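Multiheme cytochrome cf (PDB 6QVM) probably passes electrons along its eleven c-type hemes, from within the S-layer of the cell envelope to insoluble extracellular Fe(III) substrates. Local coordinates at residues A[326-331]-A[386-391]; A[399-404]-A[560-565]; A[610-615]-A[662-667]. One frame throughout, in Å; residues are numbered along the deposited sequence.

Contact 1 of 3, residues A[326-331]-A[386-391]; sequences NGITGT and CHEGAH. With HEC (heme c), chain J.
G327 packs by van der Waals contact against C386, with a looser approach of I328 to E388, in a buried loop-to-loop contact beside a covalently bound heme. The loop after strand 319-320 meets the C-terminal half of a CXXCH motif that starts in helix 381-384 and runs on past it. CA of G327 sits 3.9 Å from SG of C386, and that sulfur is itself joined to CAC of the heme, at 1.9 Å. G327 has backbone angles (phi 97°, psi -145°) at which a CB would be pressed against the carbonyl O of N326; it opens a type I turn closing on G330. From the same turn the methyl CD1 of I328 comes within 4.3 Å of OE2 of E388. Both oxygens of that carboxylate are engaged: OE1 takes the N-H of A390 on its anti lone pair, at 2.8 Å, and OE2 is hydrogen-bonded to ND1 of H392. Placing CG anti to the carbonyl carbon (chi1 -55°) carries the H387 ring to the heme, where NE2 binds iron at 2.0 Å. H243 supplies the second axial nitrogen. Bis-histidine coordination is consistent with a heme that transfers electrons and binds no small ligand.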
loop_
_atom_site.group_PDB
_atom_site.type_symbol
_atom_site.label_atom_id
_atom_site.label_comp_id
_atom_site.label_asym_id
_atom_site.label_seq_id
_atom_site.Cartn_x
_atom_site.Cartn_y
_atom_site.Cartn_z
ATOM N N ASN A 326 8.503 3.876 -12.532
ATOM C CA ASN A 326 8.430 4.983 -11.593
ATOM C C ASN A 326 9.513 4.838 -10.532
ATOM O O ASN A 326 10.169 3.800 -10.404
ATOM C CB ASN A 326 7.046 5.067 -10.944
ATOM C CG ASN A 326 6.680 3.811 -10.196
ATOM O OD1 ASN A 326 6.992 2.706 -10.628
ATOM N ND2 ASN A 326 6.011 3.972 -9.066
ATOM N N GLY A 327 9.689 5.900 -9.756
ATOM C CA GLY A 327 10.736 5.909 -8.759
ATOM C C GLY A 327 11.989 6.604 -9.244
ATOM O O GLY A 327 11.914 7.565 -10.017
ATOM N N ILE A 328 13.151 6.099 -8.821
ATOM C CA ILE A 328 14.401 6.826 -9.020
ATOM C C ILE A 328 14.817 6.849 -10.490
ATOM O O ILE A 328 15.557 7.747 -10.916
ATOM C CB ILE A 328 15.494 6.226 -8.118
ATOM C CG1 ILE A 328 16.735 7.116 -8.123
ATOM C CG2 ILE A 328 15.817 4.801 -8.535
ATOM C CD1 ILE A 328 17.549 7.016 -6.855
ATOM N N THR A 329 14.355 5.891 -11.292
ATOM C CA THR A 329 14.652 5.883 -12.718
ATOM C C THR A 329 13.535 6.497 -13.552
ATOM O O THR A 329 13.557 6.372 -14.779
ATOM C CB THR A 329 14.929 4.457 -13.206
ATOM O OG1 THR A 329 13.720 3.690 -13.158
ATOM C CG2 THR A 329 15.993 3.781 -12.344
ATOM N N GLY A 330 12.577 7.178 -12.916
ATOM C CA GLY A 330 11.384 7.627 -13.603
ATOM C C GLY A 330 11.532 8.977 -14.280
ATOM O O GLY A 330 12.398 9.780 -13.937
ATOM N N THR A 331 10.647 9.220 -15.244
ATOM C CA THR A 331 10.622 10.465 -16.012
ATOM C C THR A 331 9.181 10.958 -16.065
ATOM O O THR A 331 8.405 10.527 -16.936
ATOM C CB THR A 331 11.178 10.268 -17.419
ATOM O OG1 THR A 331 12.422 9.560 -17.346
ATOM C CG2 THR A 331 11.398 11.614 -18.102
ATOM N N CYS A 386 11.762 4.145 -4.555
ATOM C CA CYS A 386 11.721 5.483 -3.975
ATOM C C CYS A 386 12.495 5.584 -2.669
ATOM O O CYS A 386 13.237 6.546 -2.472
ATOM C CB CYS A 386 10.274 5.925 -3.736
ATOM S SG CYS A 386 9.234 5.955 -5.214
ATOM N N HIS A 387 12.345 4.606 -1.774
ATOM C CA HIS A 387 13.127 4.553 -0.540
ATOM C C HIS A 387 14.430 3.798 -0.808
ATOM O O HIS A 387 14.643 2.674 -0.351
ATOM C CB HIS A 387 12.333 3.879 0.570
ATOM C CG HIS A 387 10.998 4.497 0.849
ATOM N ND1 HIS A 387 10.779 5.326 1.928
ATOM C CD2 HIS A 387 9.803 4.368 0.224
ATOM C CE1 HIS A 387 9.514 5.707 1.938
ATOM N NE2 HIS A 387 8.899 5.138 0.916
ATOM N N GLU A 388 15.321 4.447 -1.560
ATOM C CA GLU A 388 16.448 3.721 -2.134
ATOM C C GLU A 388 17.512 3.353 -1.109
ATOM O O GLU A 388 18.353 2.497 -1.399
ATOM C CB GLU A 388 17.082 4.532 -3.265
ATOM C CG GLU A 388 18.093 5.575 -2.813
ATOM C CD GLU A 388 17.459 6.769 -2.128
ATOM O OE1 GLU A 388 17.913 7.131 -1.024
ATOM O OE2 GLU A 388 16.519 7.361 -2.696
ATOM N N GLY A 389 17.506 3.973 0.069
ATOM C CA GLY A 389 18.461 3.646 1.107
ATOM C C GLY A 389 19.652 4.576 1.215
ATOM O O GLY A 389 20.517 4.350 2.068
ATOM N N ALA A 390 19.731 5.604 0.374
ATOM C CA ALA A 390 20.762 6.620 0.521
ATOM C C ALA A 390 20.217 7.766 1.362
ATOM O O ALA A 390 20.303 7.728 2.592
ATOM C CB ALA A 390 21.230 7.119 -0.845
ATOM N N HIS A 391 19.651 8.784 0.709
ATOM C CA HIS A 391 18.991 9.866 1.433
ATOM C C HIS A 391 17.628 9.456 1.974
ATOM O O HIS A 391 17.111 10.109 2.888
ATOM C CB HIS A 391 18.828 11.085 0.522
ATOM C CG HIS A 391 20.074 11.895 0.358
ATOM N ND1 HIS A 391 20.316 12.669 -0.755
ATOM C CD2 HIS A 391 21.146 12.056 1.170
ATOM C CE1 HIS A 391 21.483 13.274 -0.623
ATOM N NE2 HIS A 391 22.006 12.919 0.537
HETATM FE FE HEC J . 6.959 5.448 0.841
HETATM C CHA HEC J . 6.563 8.101 2.935
HETATM C CHB HEC J . 6.922 3.312 3.552
HETATM C CHC HEC J . 6.793 2.745 -1.282
HETATM C CHD HEC J . 7.579 7.529 -1.849
HETATM N NA HEC J . 6.765 5.654 2.859
HETATM C C1A HEC J . 6.664 6.859 3.525
HETATM C C2A HEC J . 6.681 6.594 4.949
HETATM C C3A HEC J . 6.785 5.273 5.120
HETATM C C4A HEC J . 6.846 4.659 3.811
HETATM C CMA HEC J . 6.847 4.541 6.475
HETATM C CAA HEC J . 6.601 7.662 6.060
HETATM C CBA HEC J . 5.147 7.831 6.488
HETATM C CGA HEC J . 5.101 8.766 7.669
HETATM O O1A HEC J . 5.873 9.764 7.694
HETATM O O2A HEC J . 4.279 8.509 8.586
HETATM N NB HEC J . 6.883 3.411 1.089
HETATM C C1B HEC J . 6.821 2.743 2.300
HETATM C C2B HEC J . 6.639 1.335 2.028
HETATM C C3B HEC J . 6.613 1.169 0.690
HETATM C C4B HEC J . 6.761 2.479 0.074
HETATM C CMB HEC J . 6.552 0.260 3.137
HETATM C CAB HEC J . 6.448 -0.163 -0.086
HETATM C CBB HEC J . 5.133 -0.903 0.266
HETATM N NC HEC J . 7.212 5.187 -1.179
HETATM C C1C HEC J . 7.009 3.991 -1.855
HETATM C C2C HEC J . 7.090 4.256 -3.283
HETATM C C3C HEC J . 7.242 5.592 -3.453
HETATM C C4C HEC J . 7.364 6.190 -2.125
HETATM C CMC HEC J . 6.857 3.197 -4.390
HETATM C CAC HEC J . 7.391 6.384 -4.789
HETATM C CBC HEC J . 6.189 6.226 -5.752
HETATM N ND HEC J . 7.058 7.491 0.582
HETATM C C1D HEC J . 7.330 8.134 -0.629
HETATM C C2D HEC J . 7.326 9.559 -0.396
HETATM C C3D HEC J . 7.009 9.729 1.093
HETATM C C4D HEC J . 6.856 8.397 1.621
HETATM C CMD HEC J . 7.583 10.680 -1.420
HETATM C CAD HEC J . 6.854 11.048 1.868
HETATM C CBD HEC J . 5.345 11.312 1.910
HETATM C CGD HEC J . 5.019 12.664 2.493
HETATM O O1D HEC J . 5.865 13.196 3.258
HETATM O O2D HEC J . 3.915 13.196 2.197
#

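Contact 2 of 3, residues A[399-404]-A[560-565]; sequences DEYAIA and YFKVGK. With CA (calcium ion), chain S; HEC (heme c), chain N; NGA (2-acetamido-2-deoxy-beta-D-galactopyranose), chain D.
The backbones of I403 and K562 come no nearer than 9.0 Å between CA atoms, and strand 400-403 and the loop 560-565 meet mainly through side chains. At the centre is a T-shaped aromatic pair: the edge of the Y560 ring is directed at a face of the Y401 ring, the planes are 68° apart, and CD1 of Y560 lies 3.3 Å from CE1 of Y401. The carbonyl O of D399 sits above the opposite face of Y401, offset toward the rim. Each hydroxyl has a hydrogen-bond partner outside the two segments, E396 O for Y401 and N572 ND2 for Y560, while a water donates to the carbonyl O of Y560 at 2.6 Å and only weakly to Y401 OH. Were Y401 replaced by an alanine, the edge of Y560 would probably lose the face it packs on and E396 O its hydroxyl partner. Farther along, CD1 of I403 touches CD of K562 at 4.1 Å, the two chains crossing at about a right angle; K562, bent at chi2 (-69°), passes the edge of Y401 and ends at a heme propionate. K565 NZ bonds O2D of another heme. On the strand side, D399 OD1 binds calcium at 2.4 Å, and E400 OE1 accepts the N-H of a glycan residue. The arrangement is that of a loop laid over one face of a small antiparallel sheet, in which strand 400-403 pairs with 410-411 and 567-572, bordered by heme, calcium and glycan sites.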
loop_
_atom_site.group_PDB
_atom_site.type_symbol
_atom_site.label_atom_id
_atom_site.label_comp_id
_atom_site.label_asym_id
_atom_site.label_seq_id
_atom_site.Cartn_x
_atom_site.Cartn_y
_atom_site.Cartn_z
ATOM N N ASP A 399 21.136 -4.151 2.528
ATOM C CA ASP A 399 22.274 -3.786 1.704
ATOM C C ASP A 399 23.548 -4.460 2.212
ATOM O O ASP A 399 23.553 -5.178 3.216
ATOM C CB ASP A 399 22.434 -2.267 1.667
ATOM C CG ASP A 399 21.418 -1.593 0.764
ATOM O OD1 ASP A 399 20.590 -2.315 0.164
ATOM O OD2 ASP A 399 21.461 -0.349 0.645
ATOM N N GLU A 400 24.647 -4.212 1.505
ATOM C CA GLU A 400 25.969 -4.706 1.868
ATOM C C GLU A 400 26.766 -3.570 2.496
ATOM O O GLU A 400 26.883 -2.489 1.907
ATOM C CB GLU A 400 26.685 -5.249 0.630
ATOM C CG GLU A 400 28.087 -5.781 0.872
ATOM C CD GLU A 400 28.735 -6.296 -0.405
ATOM O OE1 GLU A 400 29.723 -7.060 -0.315
ATOM O OE2 GLU A 400 28.244 -5.936 -1.499
ATOM N N TYR A 401 27.311 -3.815 3.685
ATOM C CA TYR A 401 27.946 -2.779 4.488
ATOM C C TYR A 401 29.443 -3.016 4.601
ATOM O O TYR A 401 29.891 -4.148 4.806
ATOM C CB TYR A 401 27.383 -2.734 5.910
ATOM C CG TYR A 401 25.888 -2.852 6.053
ATOM C CD1 TYR A 401 25.022 -2.309 5.111
ATOM C CD2 TYR A 401 25.342 -3.503 7.149
ATOM C CE1 TYR A 401 23.652 -2.425 5.252
ATOM C CE2 TYR A 401 23.982 -3.618 7.303
ATOM C CZ TYR A 401 23.136 -3.077 6.354
ATOM O OH TYR A 401 21.775 -3.203 6.514
ATOM N N ALA A 402 30.206 -1.935 4.496
ATOM C CA ALA A 402 31.590 -1.887 4.952
ATOM C C ALA A 402 31.594 -1.011 6.203
ATOM O O ALA A 402 31.578 0.222 6.113
ATOM C CB ALA A 402 32.524 -1.345 3.870
ATOM N N ILE A 403 31.580 -1.646 7.370
ATOM C CA ILE A 403 31.626 -0.915 8.631
ATOM C C ILE A 403 33.058 -0.445 8.862
ATOM O O ILE A 403 33.989 -1.256 8.889
ATOM C CB ILE A 403 31.131 -1.786 9.792
ATOM C CG1 ILE A 403 29.759 -2.387 9.461
ATOM C CG2 ILE A 403 31.062 -0.969 11.074
ATOM C CD1 ILE A 403 29.262 -3.387 10.487
ATOM N N ALA A 404 33.233 0.863 9.028
ATOM C CA ALA A 404 34.568 1.426 9.172
ATOM C C ALA A 404 35.280 0.832 10.381
ATOM O O ALA A 404 34.693 0.677 11.452
ATOM C CB ALA A 404 34.495 2.946 9.299
ATOM N N TYR A 560 20.091 0.282 9.333
ATOM C CA TYR A 560 21.278 -0.565 9.352
ATOM C C TYR A 560 21.269 -1.522 10.535
ATOM O O TYR A 560 21.857 -2.605 10.451
ATOM C CB TYR A 560 22.546 0.288 9.384
ATOM C CG TYR A 560 22.817 1.040 8.098
ATOM C CD1 TYR A 560 23.395 0.405 7.009
ATOM C CD2 TYR A 560 22.490 2.384 7.972
ATOM C CE1 TYR A 560 23.642 1.080 5.828
ATOM C CE2 TYR A 560 22.732 3.071 6.792
ATOM C CZ TYR A 560 23.316 2.413 5.728
ATOM O OH TYR A 560 23.564 3.083 4.554
ATOM N N PHE A 561 20.620 -1.131 11.635
ATOM C CA PHE A 561 20.475 -1.943 12.843
ATOM C C PHE A 561 21.805 -2.205 13.545
ATOM O O PHE A 561 21.825 -2.786 14.634
ATOM C CB PHE A 561 19.770 -3.265 12.527
ATOM C CG PHE A 561 18.340 -3.101 12.097
ATOM C CD1 PHE A 561 17.332 -2.969 13.036
ATOM C CD2 PHE A 561 18.005 -3.078 10.754
ATOM C CE1 PHE A 561 16.017 -2.814 12.644
ATOM C CE2 PHE A 561 16.689 -2.925 10.354
ATOM C CZ PHE A 561 15.693 -2.792 11.302
ATOM N N LYS A 562 22.911 -1.753 12.960
ATOM C CA LYS A 562 24.210 -1.857 13.607
ATOM C C LYS A 562 24.363 -0.728 14.618
ATOM O O LYS A 562 24.163 0.444 14.287
ATOM C CB LYS A 562 25.327 -1.799 12.566
ATOM C CG LYS A 562 25.275 -2.906 11.529
ATOM C CD LYS A 562 25.598 -4.257 12.142
ATOM C CE LYS A 562 25.523 -5.349 11.094
ATOM N NZ LYS A 562 26.145 -6.622 11.548
ATOM N N VAL A 563 24.717 -1.079 15.847
ATOM C CA VAL A 563 24.779 -0.105 16.927
ATOM C C VAL A 563 26.147 0.558 16.927
ATOM O O VAL A 563 27.179 -0.120 16.847
ATOM C CB VAL A 563 24.498 -0.780 18.279
ATOM C CG1 VAL A 563 24.154 0.246 19.322
ATOM C CG2 VAL A 563 23.384 -1.802 18.148
ATOM N N GLY A 564 26.154 1.885 17.007
ATOM C CA GLY A 564 27.376 2.587 17.328
ATOM C C GLY A 564 27.766 2.368 18.776
ATOM O O GLY A 564 26.937 2.163 19.652
ATOM N N LYS A 565 29.065 2.409 19.024
ATOM C CA LYS A 565 29.620 2.185 20.352
ATOM C C LYS A 565 30.666 3.242 20.675
ATOM O O LYS A 565 31.828 2.921 20.919
ATOM C CB LYS A 565 30.218 0.785 20.418
ATOM C CG LYS A 565 29.176 -0.328 20.327
ATOM C CD LYS A 565 29.789 -1.724 20.247
ATOM C CE LYS A 565 30.522 -1.930 18.933
ATOM N NZ LYS A 565 31.063 -3.312 18.812
HETATM CA CA CA S . 18.309 -2.261 -0.521
HETATM FE FE HEC N . 20.263 -4.325 20.977
HETATM C CHA HEC N . 22.944 -6.147 19.920
HETATM C CHB HEC N . 18.132 -6.692 19.538
HETATM C CHC HEC N . 17.581 -2.775 22.350
HETATM C CHD HEC N . 22.325 -1.745 22.041
HETATM N NA HEC N . 20.473 -6.071 19.925
HETATM C C1A HEC N . 21.691 -6.632 19.594
HETATM C C2A HEC N . 21.427 -7.842 18.839
HETATM C C3A HEC N . 20.107 -7.991 18.728
HETATM C C4A HEC N . 19.482 -6.885 19.410
HETATM C CMA HEC N . 19.391 -9.140 17.989
HETATM C CAA HEC N . 22.498 -8.786 18.265
HETATM C CBA HEC N . 22.998 -8.119 17.000
HETATM C CGA HEC N . 24.332 -8.693 16.630
HETATM O O1A HEC N . 25.282 -7.898 16.415
HETATM O O2A HEC N . 24.443 -9.942 16.550
HETATM N NB HEC N . 18.228 -4.662 20.922
HETATM C C1B HEC N . 17.571 -5.743 20.360
HETATM C C2B HEC N . 16.189 -5.708 20.788
HETATM C C3B HEC N . 16.026 -4.613 21.561
HETATM C C4B HEC N . 17.313 -3.938 21.660
HETATM C CMB HEC N . 15.120 -6.738 20.351
HETATM C CAB HEC N . 14.723 -4.136 22.250
HETATM C CBB HEC N . 14.219 -5.175 23.278
HETATM N NC HEC N . 20.016 -2.575 21.970
HETATM C C1C HEC N . 18.801 -2.136 22.463
HETATM C C2C HEC N . 19.015 -0.875 23.146
HETATM C C3C HEC N . 20.334 -0.595 23.103
HETATM C C4C HEC N . 20.981 -1.655 22.342
HETATM C CMC HEC N . 17.913 -0.078 23.882
HETATM C CAC HEC N . 21.061 0.643 23.697
HETATM C CBC HEC N . 20.950 0.675 25.237
HETATM N ND HEC N . 22.323 -3.990 20.981
HETATM C C1D HEC N . 22.944 -2.847 21.483
HETATM C C2D HEC N . 24.369 -3.003 21.328
HETATM C C3D HEC N . 24.575 -4.370 20.661
HETATM C C4D HEC N . 23.244 -4.919 20.489
HETATM C CMD HEC N . 25.460 -1.994 21.737
HETATM C CAD HEC N . 25.931 -5.005 20.281
HETATM C CBD HEC N . 25.962 -5.205 18.769
HETATM C CGD HEC N . 27.214 -4.605 18.181
HETATM O O1D HEC N . 27.098 -3.853 17.175
HETATM O O2D HEC N . 28.326 -4.873 18.715
HETATM C C1 NGA D . 27.286 -9.123 -2.220
HETATM C C2 NGA D . 28.538 -9.368 -3.065
HETATM C C3 NGA D . 28.674 -8.289 -4.157
HETATM C C4 NGA D . 27.349 -8.246 -4.914
HETATM C C5 NGA D . 26.147 -8.077 -3.990
HETATM C C6 NGA D . 24.833 -8.134 -4.762
HETATM C C7 NGA D . 30.065 -10.641 -1.621
HETATM C C8 NGA D . 29.427 -11.903 -2.136
HETATM N N2 NGA D . 29.642 -9.473 -2.121
HETATM O O3 NGA D . 29.733 -8.491 -5.100
HETATM O O4 NGA D . 27.186 -9.463 -5.603
HETATM O O5 NGA D . 26.127 -9.097 -3.019
HETATM O O6 NGA D . 24.713 -6.975 -5.558
HETATM O O7 NGA D . 30.948 -10.718 -0.763
HETATM O O HOH W 1 19.172 0.047 -0.773
HETATM O O HOH W 2 21.141 -4.901 9.505
HETATM O O HOH W 3 17.840 -1.537 -2.877
HETATM O O HOH W 4 19.090 -4.147 -2.197
#

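Contact 3 of 3, residues A[610-615]-A[662-667]; sequences KAWTDK and ALTELL. With HEC (heme c), chain O.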
loop_
_atom_site.group_PDB
_atom_site.type_symbol
_atom_site.label_atom_id
_atom_site.label_comp_id
_atom_site.label_asym_id
_atom_site.label_seq_id
_atom_site.Cartn_x
_atom_site.Cartn_y
_atom_site.Cartn_z
ATOM N N LYS A 610 34.312 0.565 25.238
ATOM C CA LYS A 610 35.159 -0.623 25.160
ATOM C C LYS A 610 35.459 -1.182 26.546
ATOM O O LYS A 610 35.514 -2.404 26.732
ATOM C CB LYS A 610 36.457 -0.299 24.421
ATOM C CG LYS A 610 36.472 -0.768 22.973
ATOM C CD LYS A 610 37.861 -0.684 22.368
ATOM C CE LYS A 610 38.791 -1.712 22.984
ATOM N NZ LYS A 610 38.213 -3.084 22.882
ATOM N N ALA A 611 35.636 -0.302 27.533
ATOM C CA ALA A 611 35.830 -0.714 28.917
ATOM C C ALA A 611 34.752 -1.692 29.358
ATOM O O ALA A 611 35.049 -2.853 29.652
ATOM C CB ALA A 611 35.836 0.503 29.840
ATOM N N TRP A 612 33.498 -1.232 29.395
ATOM C CA TRP A 612 32.402 -2.108 29.799
ATOM C C TRP A 612 32.308 -3.343 28.908
ATOM O O TRP A 612 32.016 -4.439 29.398
ATOM C CB TRP A 612 31.074 -1.348 29.795
ATOM C CG TRP A 612 29.891 -2.259 29.967
ATOM C CD1 TRP A 612 29.237 -2.948 28.984
ATOM C CD2 TRP A 612 29.237 -2.597 31.194
ATOM N NE1 TRP A 612 28.218 -3.692 29.522
ATOM C CE2 TRP A 612 28.191 -3.491 30.877
ATOM C CE3 TRP A 612 29.429 -2.226 32.530
ATOM C CZ2 TRP A 612 27.350 -4.029 31.847
ATOM C CZ3 TRP A 612 28.588 -2.754 33.491
ATOM C CH2 TRP A 612 27.560 -3.646 33.145
ATOM N N THR A 613 32.537 -3.188 27.600
ATOM C CA THR A 613 32.291 -4.283 26.665
ATOM C C THR A 613 33.365 -5.363 26.767
ATOM O O THR A 613 33.041 -6.553 26.816
ATOM C CB THR A 613 32.175 -3.744 25.239
ATOM O OG1 THR A 613 30.802 -3.818 24.822
ATOM C CG2 THR A 613 33.048 -4.541 24.272
ATOM N N ASP A 614 34.641 -4.971 26.842
ATOM C CA ASP A 614 35.694 -5.949 27.100
ATOM C C ASP A 614 35.446 -6.649 28.425
ATOM O O ASP A 614 35.457 -7.881 28.509
ATOM C CB ASP A 614 37.066 -5.275 27.123
ATOM C CG ASP A 614 37.456 -4.665 25.791
ATOM O OD1 ASP A 614 36.962 -5.134 24.749
ATOM O OD2 ASP A 614 38.277 -3.719 25.791
ATOM N N LYS A 615 35.189 -5.858 29.465
ATOM C CA LYS A 615 35.007 -6.375 30.814
ATOM C C LYS A 615 33.874 -7.390 30.896
ATOM O O LYS A 615 33.903 -8.278 31.754
ATOM C CB LYS A 615 34.795 -5.189 31.748
ATOM C CG LYS A 615 34.274 -5.496 33.127
ATOM C CD LYS A 615 34.015 -4.188 33.855
ATOM C CE LYS A 615 33.349 -4.412 35.199
ATOM N NZ LYS A 615 31.972 -4.950 35.045
ATOM N N ALA A 662 22.380 -4.156 34.634
ATOM C CA ALA A 662 22.182 -4.656 35.991
ATOM C C ALA A 662 21.827 -6.139 36.004
ATOM O O ALA A 662 22.320 -6.892 36.852
ATOM C CB ALA A 662 21.101 -3.841 36.698
ATOM N N LEU A 663 20.976 -6.578 35.075
ATOM C CA LEU A 663 20.736 -8.011 34.944
ATOM C C LEU A 663 22.007 -8.742 34.534
ATOM O O LEU A 663 22.195 -9.907 34.897
ATOM C CB LEU A 663 19.618 -8.281 33.934
ATOM C CG LEU A 663 19.221 -9.751 33.765
ATOM C CD1 LEU A 663 18.800 -10.325 35.105
ATOM C CD2 LEU A 663 18.113 -9.910 32.737
ATOM N N THR A 664 22.899 -8.066 33.810
ATOM C CA THR A 664 24.110 -8.714 33.315
ATOM C C THR A 664 25.084 -9.021 34.447
ATOM O O THR A 664 25.637 -10.123 34.519
ATOM C CB THR A 664 24.770 -7.835 32.255
ATOM O OG1 THR A 664 24.021 -7.920 31.035
ATOM C CG2 THR A 664 26.209 -8.272 32.008
ATOM N N GLU A 665 25.303 -8.063 35.347
ATOM C CA GLU A 665 26.236 -8.304 36.442
ATOM C C GLU A 665 25.642 -9.256 37.471
ATOM O O GLU A 665 26.352 -10.108 38.017
ATOM C CB GLU A 665 26.652 -6.981 37.076
ATOM C CG GLU A 665 27.554 -6.150 36.173
ATOM C CD GLU A 665 28.175 -4.959 36.880
ATOM O OE1 GLU A 665 27.434 -4.199 37.534
ATOM O OE2 GLU A 665 29.410 -4.790 36.789
ATOM N N LEU A 666 24.333 -9.155 37.718
ATOM C CA LEU A 666 23.667 -10.126 38.578
ATOM C C LEU A 666 23.657 -11.513 37.959
ATOM O O LEU A 666 23.500 -12.501 38.684
ATOM C CB LEU A 666 22.234 -9.671 38.878
ATOM C CG LEU A 666 21.460 -10.367 40.005
ATOM C CD1 LEU A 666 21.632 -9.644 41.339
ATOM C CD2 LEU A 666 19.987 -10.502 39.638
ATOM N N LEU A 667 23.815 -11.608 36.636
ATOM C CA LEU A 667 23.903 -12.917 35.997
ATOM C C LEU A 667 25.322 -13.468 36.056
ATOM O O LEU A 667 25.515 -14.669 36.267
ATOM C CB LEU A 667 23.419 -12.841 34.546
ATOM C CG LEU A 667 21.915 -12.909 34.294
ATOM C CD1 LEU A 667 21.625 -13.192 32.825
ATOM C CD2 LEU A 667 21.257 -13.952 35.185
HETATM FE FE HEC O . 23.790 4.020 28.505
HETATM C CHA HEC O . 24.972 3.817 31.722
HETATM C CHB HEC O . 26.600 2.317 27.408
HETATM C CHC HEC O . 22.701 4.318 25.250
HETATM C CHD HEC O . 21.131 5.978 29.549
HETATM N NA HEC O . 25.472 3.230 29.391
HETATM C C1A HEC O . 25.748 3.235 30.745
HETATM C C2A HEC O . 26.995 2.528 30.956
HETATM C C3A HEC O . 27.437 2.112 29.763
HETATM C C4A HEC O . 26.496 2.552 28.756
HETATM C CMA HEC O . 28.730 1.310 29.517
HETATM C CAA HEC O . 27.684 2.276 32.316
HETATM C CBA HEC O . 26.880 1.186 33.020
HETATM C CGA HEC O . 27.534 0.766 34.313
HETATM O O1A HEC O . 28.725 1.112 34.543
HETATM O O2A HEC O . 26.855 0.071 35.115
HETATM N NB HEC O . 24.498 3.414 26.691
HETATM C C1B HEC O . 25.701 2.763 26.464
HETATM C C2B HEC O . 25.862 2.600 25.037
HETATM C C3B HEC O . 24.787 3.152 24.440
HETATM C C4B HEC O . 23.908 3.678 25.466
HETATM C CMB HEC O . 27.082 1.917 24.369
HETATM C CAB HEC O . 24.518 3.234 22.924
HETATM C CBB HEC O . 24.247 1.813 22.401
HETATM N NC HEC O . 22.244 5.010 27.570
HETATM C C1C HEC O . 21.927 4.916 26.226
HETATM C C2C HEC O . 20.593 5.465 26.043
HETATM C C3C HEC O . 20.208 6.011 27.215
HETATM C C4C HEC O . 21.213 5.680 28.205
HETATM C CMC HEC O . 19.912 5.692 24.676
HETATM C CAC HEC O . 18.903 6.784 27.543
HETATM C CBC HEC O . 17.651 5.898 27.389
HETATM N ND HEC O . 23.145 4.776 30.340
HETATM C C1D HEC O . 22.019 5.576 30.523
HETATM C C2D HEC O . 21.921 5.922 31.918
HETATM C C3D HEC O . 23.122 5.243 32.593
HETATM C C4D HEC O . 23.825 4.558 31.537
HETATM C CMD HEC O . 20.827 6.793 32.569
HETATM C CAD HEC O . 23.507 5.281 34.084
HETATM C CBD HEC O . 22.526 4.420 34.874
HETATM C CGD HEC O . 22.635 4.743 36.346
HETATM O O1D HEC O . 23.772 4.703 36.891
HETATM O O2D HEC O . 21.578 5.027 36.979
#
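W612 reaches from helix 606-628 toward E665 and T664 of helix 661-672, passing the methyl CMA and a propionate of a heme on the way. Its CB already lies 3.6 Å from the heme methyl CMA, and CG is nearly as close to the same methyl. With CG anti to the backbone nitrogen (chi1 170°), the indole runs outward from its own helix toward that propionate. NE1, on the five-membered ring, donates to the carbonyl of H656, a bond that would fix the rotation of the indole. On the six-membered ring, CE3 is near O1A of the propionate, and CZ3 stands 3.7 Å from the propionate oxygen O2A. The far carbon CH2 meets CG of E665 at 3.9 Å, and CZ2 approaches CG2 of T664 at 4.4 Å. The helices thus form a widely spaced pair in the C-terminal, heme-bearing part of the chain: their local axes are 12.9 Å apart and inclined at 35°, too far apart for backbone-close packing, and long side chains bridge the gap. K615, one turn after W612, makes the second bridge. Its chain is extended to the last torsion and bends there, and NZ bonds OE2 of E665 at 3.1 Å in a salt bridge. The ammonium comes to the anti side of that oxygen, 18° out of the carboxylate plane. E665 therefore lies with its methylene against the indole and its charge toward the lysine. T664 OG1 is hydrogen-bonded to the carbonyl of N660, in the turn before it, and L667 packs against helix 641-652.

How the contacts relate
The three contacts illustrate how side-chain chemistry changes with place in a heme-rich chain. Contact 1, with its centre about 17 Å from that of the chain, is wholly buried; contact 3, at about 44 Å, has an exposed lysine in its salt bridge; contact 2 lies between them and is partly buried. None shares a helix or strand with another: loops meet in contact 1, a strand and a loop in contact 2, two helices in contact 3. Contacts 1 and 2 nevertheless adjoin, G389 O lying 4.1 Å from Y560 OH. Heme is engaged differently in each, through covalent and metal bonds in contact 1, lysine-propionate hydrogen bonds to two hemes in contact 2 and van der Waals packing in contact 3.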